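Local coordinates for LacI family sugar-binding transcriptional regulator (Enterococcus faecalis V583, PDB 4RK0), which probably acts as a sugar-responsive DNA-binding transcription regulator and holds ribose between the two lobes of its effector-binding part, at residues A[211-216]-A[260-265]; A[54-59]-A[71-76]. One frame throughout, in Å; residues are numbered along the deposited sequence.

Interaction 1. Residues A[211-216]-A[260-265]; sequences IGYDNV and LPVQLI. With RIB (alpha-D-ribofuranose), chain E.
Asn215 and Ile265 bring the two backbones closest, with CA atoms 7.7 Å apart; Tyr213 and Leu264 stand farther off, their CA atoms separated by 9.1 Å. Segment 211-216 leaves the end of strand 209-211 and bends at Asp214 and Asn215, which both have positive phi (135° and 66°), whereas 260-265 remains largely extended. Only side chains bridge this gap. Ile211 sends CG1 anti to its backbone N (chi1 180°), carrying CD1 to within 3.7 Å of Leu264 CD1, where the two chains cross at about a right angle. More loosely, Tyr213 brings its hydroxyl to the branches of Val262, with OH 4.1 Å from CG1, and Asn215 lays its amide across Ile265, with ND2 4.1 Å from CG1. The amide oxygen, Asn215 OD1, is hydrogen-bonded to Arg267. On the sugar side, Asp214 addresses two ribose hydroxyls: O3 donates to OD1 at 2.6 Å, and O5 lies so close to OD2 that its exact geometry is doubtful. OD1 also accepts from Gln231, which hydrogen-bonds the ribose as well, and lies in plane at the edge of the Tyr213 ring, itself in cation-pi contact with the ribose-binding Arg143. Strand 228-230 lies against Tyr213, Asn215 and Ile265, while helix 109-122 packs on Ile211 and Leu264, joining the pocket loop to the long strand 257-265.

Interaction 2. Residues A[54-59]-A[71-76]; sequences EYLTEL and SSEISN
The carboxylate of Glu73 meets the side chain of Leu56 through one oxygen, a van der Waals touch of a methyl on OE1, which lies 3.4 Å from Leu56 CD2. The same methyl is 3.6 Å from Glu73 CB, so it meets the acidic side chain at its root and at its tip; the two side chains cross at about a right angle. Glu73 reaches this position with CG anti to its carbonyl carbon (chi1 -67°) and an extended chain beyond. Ile74 supplies the second, wholly apolar half of the contact: its CD1 is 4.1 Å from Leu56 CB and equally near CG, so the leucine is engaged from its base to a branch tip. The 71-76 loop owes its shape to a type I beta turn from Ser71 to Ile74, on which an ST turn is superimposed: Glu73 N donates to Ser71 OG over 3.2 Å at an N-H...O angle of 153°. Ser75 then N-caps the next helix, its hydroxyl accepting from Thr78 N. On the other segment, Asp48 OD2 accepts a hydrogen bond from Leu56 N, and the Tyr55 ring stacks on Tyr34 of the second subunit. The contact therefore joins the short helix 54-59, packed on strand 39-44 through Leu56 and Leu59, to the loop leading from strand 66-69 into helix 76-86.

Overall arrangement
Interaction 2 comes first along the chain, complete before either segment of interaction 1 begins, and their centres lie 28 Å apart, to either side of the middle of the chain; the nearest atoms are about 14 Å apart. Both are tied to the mixed seven-stranded sheet: interaction 2 near strands 39-44 and 66-69, interaction 1 through strand 257-265. Segment 211-216, however, follows the last strand of the four-stranded parallel sheet, so interaction 1 connects elements of the two sheets of the periplasmic-binding-protein-like fold beside the ribose pocket. Interaction 2 belongs to one lobe and borders the subunit interface, with the Glu73 side chain still about 12 Å from the sugar.

Interaction 1. Residues A[211-216]-A[260-265]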
loop_
_atom_site.group_PDB
_atom_site.type_symbol
_atom_site.label_atom_id
_atom_site.label_comp_id
_atom_site.label_asym_id
_atom_site.label_seq_id
_atom_site.Cartn_x
_atom_site.Cartn_y
_atom_site.Cartn_z
ATOM N N ILE A 211 15.935 4.834 13.763
ATOM C CA ILE A 211 15.896 5.500 12.462
ATOM C C ILE A 211 15.579 4.465 11.387
ATOM O O ILE A 211 16.190 3.367 11.343
ATOM C CB ILE A 211 17.230 6.229 12.106
ATOM C CG1 ILE A 211 17.139 6.905 10.728
ATOM C CG2 ILE A 211 18.413 5.276 12.129
ATOM C CD1 ILE A 211 18.164 8.016 10.551
ATOM N N GLY A 212 14.627 4.831 10.532
ATOM C CA GLY A 212 14.152 4.029 9.457
ATOM C C GLY A 212 14.769 4.333 8.106
ATOM O O GLY A 212 15.759 5.038 8.013
ATOM N N TYR A 213 14.148 3.805 7.050
ATOM C CA TYR A 213 14.525 4.115 5.702
ATOM C C TYR A 213 13.328 4.047 4.728
ATOM O O TYR A 213 12.612 3.041 4.662
ATOM C CB TYR A 213 15.641 3.171 5.273
ATOM C CG TYR A 213 16.565 3.732 4.207
ATOM C CD1 TYR A 213 16.152 3.842 2.877
ATOM C CD2 TYR A 213 17.863 4.119 4.514
ATOM C CE1 TYR A 213 17.000 4.362 1.899
ATOM C CE2 TYR A 213 18.725 4.588 3.519
ATOM C CZ TYR A 213 18.269 4.721 2.218
ATOM O OH TYR A 213 19.090 5.233 1.219
ATOM N N ASP A 214 13.131 5.140 4.005
ATOM C CA ASP A 214 12.205 5.306 2.859
ATOM C C ASP A 214 11.414 6.608 2.937
ATOM O O ASP A 214 11.178 7.265 1.927
ATOM C CB ASP A 214 11.175 4.200 2.669
ATOM C CG ASP A 214 11.754 2.878 2.142
ATOM O OD1 ASP A 214 12.867 2.868 1.565
ATOM O OD2 ASP A 214 11.013 1.858 2.214
ATOM N N ASN A 215 10.945 6.908 4.128
ATOM C CA ASN A 215 9.993 7.974 4.363
ATOM C C ASN A 215 8.658 7.727 3.747
ATOM O O ASN A 215 8.084 8.602 3.128
ATOM C CB ASN A 215 10.534 9.315 3.929
ATOM C CG ASN A 215 9.707 10.482 4.465
ATOM O OD1 ASN A 215 9.236 10.444 5.578
ATOM N ND2 ASN A 215 9.529 11.506 3.656
ATOM N N VAL A 216 8.116 6.549 3.997
ATOM C CA VAL A 216 6.781 6.235 3.507
ATOM C C VAL A 216 5.800 7.118 4.310
ATOM O O VAL A 216 6.154 7.699 5.329
ATOM C CB VAL A 216 6.426 4.727 3.628
ATOM C CG1 VAL A 216 7.376 3.851 2.786
ATOM C CG2 VAL A 216 6.440 4.251 5.071
ATOM N N LEU A 260 19.293 9.139 -8.057
ATOM C CA LEU A 260 18.556 10.196 -7.366
ATOM C C LEU A 260 19.020 10.287 -5.914
ATOM O O LEU A 260 19.314 9.235 -5.264
ATOM C CB LEU A 260 17.039 9.947 -7.454
ATOM C CG LEU A 260 16.414 9.796 -8.845
ATOM C CD1 LEU A 260 14.902 9.690 -8.734
ATOM C CD2 LEU A 260 16.769 10.938 -9.774
ATOM N N PRO A 261 19.086 11.515 -5.374
ATOM C CA PRO A 261 19.576 11.746 -4.032
ATOM C C PRO A 261 18.563 11.380 -2.930
ATOM O O PRO A 261 17.396 11.204 -3.202
ATOM C CB PRO A 261 19.833 13.256 -4.022
ATOM C CG PRO A 261 18.731 13.775 -4.868
ATOM C CD PRO A 261 18.615 12.777 -5.994
ATOM N N VAL A 262 19.072 11.209 -1.726
ATOM C CA VAL A 262 18.245 10.942 -0.538
ATOM C C VAL A 262 18.569 11.990 0.532
ATOM O O VAL A 262 19.604 12.656 0.454
ATOM C CB VAL A 262 18.475 9.501 0.010
ATOM C CG1 VAL A 262 18.139 8.476 -1.051
ATOM C CG2 VAL A 262 19.872 9.284 0.551
ATOM N N GLN A 263 17.715 12.132 1.547
ATOM C CA GLN A 263 18.019 13.027 2.686
ATOM C C GLN A 263 17.411 12.522 3.981
ATOM O O GLN A 263 16.414 11.761 3.964
ATOM C CB GLN A 263 17.478 14.415 2.394
ATOM C CG GLN A 263 15.982 14.461 2.391
ATOM C CD GLN A 263 15.466 15.800 1.918
ATOM O OE1 GLN A 263 15.995 16.843 2.292
ATOM N NE2 GLN A 263 14.431 15.777 1.092
ATOM N N LEU A 264 18.028 12.919 5.078
ATOM C CA LEU A 264 17.539 12.648 6.423
ATOM C C LEU A 264 16.318 13.501 6.732
ATOM O O LEU A 264 16.302 14.697 6.459
ATOM C CB LEU A 264 18.616 12.971 7.430
ATOM C CG LEU A 264 18.259 12.860 8.899
ATOM C CD1 LEU A 264 17.908 11.430 9.245
ATOM C CD2 LEU A 264 19.427 13.361 9.750
ATOM N N ILE A 265 15.302 12.865 7.280
ATOM C CA ILE A 265 14.099 13.540 7.780
ATOM C C ILE A 265 14.059 13.308 9.240
ATOM O O ILE A 265 13.790 12.199 9.664
ATOM C CB ILE A 265 12.807 12.962 7.194
ATOM C CG1 ILE A 265 12.855 12.957 5.668
ATOM C CG2 ILE A 265 11.600 13.798 7.660
ATOM C CD1 ILE A 265 12.965 14.320 5.028
HETATM O O5 RIB E . 10.978 -0.402 1.697
HETATM C C5 RIB E . 11.084 -1.360 0.655
HETATM C C4 RIB E . 12.520 -1.466 0.376
HETATM O O4 RIB E . 12.864 -2.506 -0.575
HETATM C C3 RIB E . 12.709 -0.041 -0.107
HETATM O O3 RIB E . 13.628 0.493 0.848
HETATM C C2 RIB E . 13.169 -0.284 -1.547
HETATM O O2 RIB E . 14.308 0.476 -1.867
HETATM C C1 RIB E . 13.293 -1.804 -1.750
HETATM O O1 RIB E . 14.551 -2.177 -2.286
#

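Interaction 2. Residues A[54-59]-A[71-76]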
loop_
_atom_site.group_PDB
_atom_site.type_symbol
_atom_site.label_atom_id
_atom_site.label_comp_id
_atom_site.label_asym_id
_atom_site.label_seq_id
_atom_site.Cartn_x
_atom_site.Cartn_y
_atom_site.Cartn_z
ATOM N N GLU A 54 7.317 -19.373 -12.015
ATOM C CA GLU A 54 6.795 -19.774 -13.311
ATOM C C GLU A 54 6.035 -18.636 -13.982
ATOM O O GLU A 54 6.058 -18.463 -15.203
ATOM C CB GLU A 54 5.853 -20.983 -13.166
ATOM C CG GLU A 54 6.510 -22.246 -12.641
ATOM C CD GLU A 54 5.504 -23.343 -12.386
ATOM O OE1 GLU A 54 4.461 -23.390 -13.077
ATOM O OE2 GLU A 54 5.757 -24.154 -11.479
ATOM N N TYR A 55 5.328 -17.860 -13.181
ATOM C CA TYR A 55 4.553 -16.773 -13.739
ATOM C C TYR A 55 5.451 -15.659 -14.239
ATOM O O TYR A 55 5.197 -15.081 -15.319
ATOM C CB TYR A 55 3.597 -16.203 -12.707
ATOM C CG TYR A 55 2.742 -15.123 -13.287
ATOM C CD1 TYR A 55 1.652 -15.453 -14.097
ATOM C CD2 TYR A 55 3.018 -13.776 -13.057
ATOM C CE1 TYR A 55 0.841 -14.470 -14.630
ATOM C CE2 TYR A 55 2.218 -12.783 -13.605
ATOM C CZ TYR A 55 1.130 -13.139 -14.392
ATOM O OH TYR A 55 0.290 -12.195 -14.948
ATOM N N LEU A 56 6.485 -15.346 -13.464
ATOM C CA LEU A 56 7.471 -14.365 -13.870
ATOM C C LEU A 56 8.150 -14.767 -15.162
ATOM O O LEU A 56 8.230 -13.964 -16.072
ATOM C CB LEU A 56 8.551 -14.140 -12.801
ATOM C CG LEU A 56 8.368 -12.991 -11.803
ATOM C CD1 LEU A 56 7.017 -13.032 -11.117
ATOM C CD2 LEU A 56 9.484 -13.013 -10.774
ATOM N N THR A 57 8.645 -16.004 -15.241
ATOM C CA THR A 57 9.330 -16.463 -16.460
ATOM C C THR A 57 8.408 -16.435 -17.674
ATOM O O THR A 57 8.849 -16.143 -18.782
ATOM C CB THR A 57 9.970 -17.877 -16.264
ATOM O OG1 THR A 57 8.995 -18.795 -15.752
ATOM C CG2 THR A 57 11.120 -17.796 -15.307
ATOM N N GLU A 58 7.124 -16.697 -17.485
ATOM C CA GLU A 58 6.180 -16.629 -18.592
ATOM C C GLU A 58 5.807 -15.185 -18.936
ATOM O O GLU A 58 5.554 -14.848 -20.093
ATOM C CB GLU A 58 4.924 -17.424 -18.260
ATOM C CG GLU A 58 4.283 -18.118 -19.448
ATOM C CD GLU A 58 3.680 -19.456 -19.067
ATOM O OE1 GLU A 58 3.077 -19.551 -17.976
ATOM O OE2 GLU A 58 3.813 -20.414 -19.856
ATOM N N LEU A 59 5.777 -14.322 -17.930
ATOM C CA LEU A 59 5.451 -12.929 -18.179
ATOM C C LEU A 59 6.577 -12.239 -18.932
ATOM O O LEU A 59 6.341 -11.537 -19.939
ATOM C CB LEU A 59 5.100 -12.212 -16.889
ATOM C CG LEU A 59 4.681 -10.748 -17.098
ATOM C CD1 LEU A 59 3.250 -10.637 -17.599
ATOM C CD2 LEU A 59 4.825 -10.011 -15.799
ATOM N N SER A 71 12.709 -6.209 -9.510
ATOM C CA SER A 71 12.856 -7.441 -8.705
ATOM C C SER A 71 14.084 -8.208 -9.174
ATOM O O SER A 71 14.288 -8.346 -10.372
ATOM C CB SER A 71 11.584 -8.313 -8.865
ATOM O OG SER A 71 11.779 -9.654 -8.435
ATOM N N SER A 72 14.892 -8.700 -8.232
ATOM C CA SER A 72 16.083 -9.528 -8.531
ATOM C C SER A 72 15.751 -10.965 -8.957
ATOM O O SER A 72 16.655 -11.705 -9.311
ATOM C CB SER A 72 17.001 -9.597 -7.301
ATOM O OG SER A 72 16.254 -10.096 -6.203
ATOM N N GLU A 73 14.475 -11.339 -8.913
ATOM C CA GLU A 73 13.957 -12.623 -9.393
ATOM C C GLU A 73 13.992 -12.759 -10.915
ATOM O O GLU A 73 13.925 -13.863 -11.424
ATOM C CB GLU A 73 12.541 -12.894 -8.842
ATOM C CG GLU A 73 12.553 -13.101 -7.321
ATOM C CD GLU A 73 11.200 -13.481 -6.737
ATOM O OE1 GLU A 73 10.229 -13.705 -7.507
ATOM O OE2 GLU A 73 11.117 -13.592 -5.497
ATOM N N ILE A 74 14.152 -11.656 -11.647
ATOM C CA ILE A 74 14.443 -11.754 -13.083
ATOM C C ILE A 74 15.958 -11.759 -13.276
ATOM O O ILE A 74 16.654 -10.827 -12.864
ATOM C CB ILE A 74 13.790 -10.614 -13.867
ATOM C CG1 ILE A 74 12.278 -10.575 -13.602
ATOM C CG2 ILE A 74 14.068 -10.771 -15.353
ATOM C CD1 ILE A 74 11.473 -11.707 -14.224
ATOM N N SER A 75 16.498 -12.843 -13.863
ATOM C CA SER A 75 17.935 -12.993 -13.928
ATOM C C SER A 75 18.462 -12.292 -15.167
ATOM O O SER A 75 17.742 -12.133 -16.148
ATOM C CB SER A 75 18.330 -14.485 -13.990
ATOM O OG SER A 75 17.940 -15.034 -15.243
ATOM N N ASN A 76 19.720 -11.888 -15.089
ATOM C CA ASN A 76 20.468 -11.368 -16.228
ATOM C C ASN A 76 20.477 -12.346 -17.394
ATOM O O ASN A 76 20.337 -11.924 -18.534
ATOM C CB ASN A 76 21.896 -10.988 -15.816
ATOM C CG ASN A 76 21.936 -9.778 -14.891
ATOM O OD1 ASN A 76 20.994 -8.987 -14.859
ATOM N ND2 ASN A 76 23.021 -9.632 -14.132
#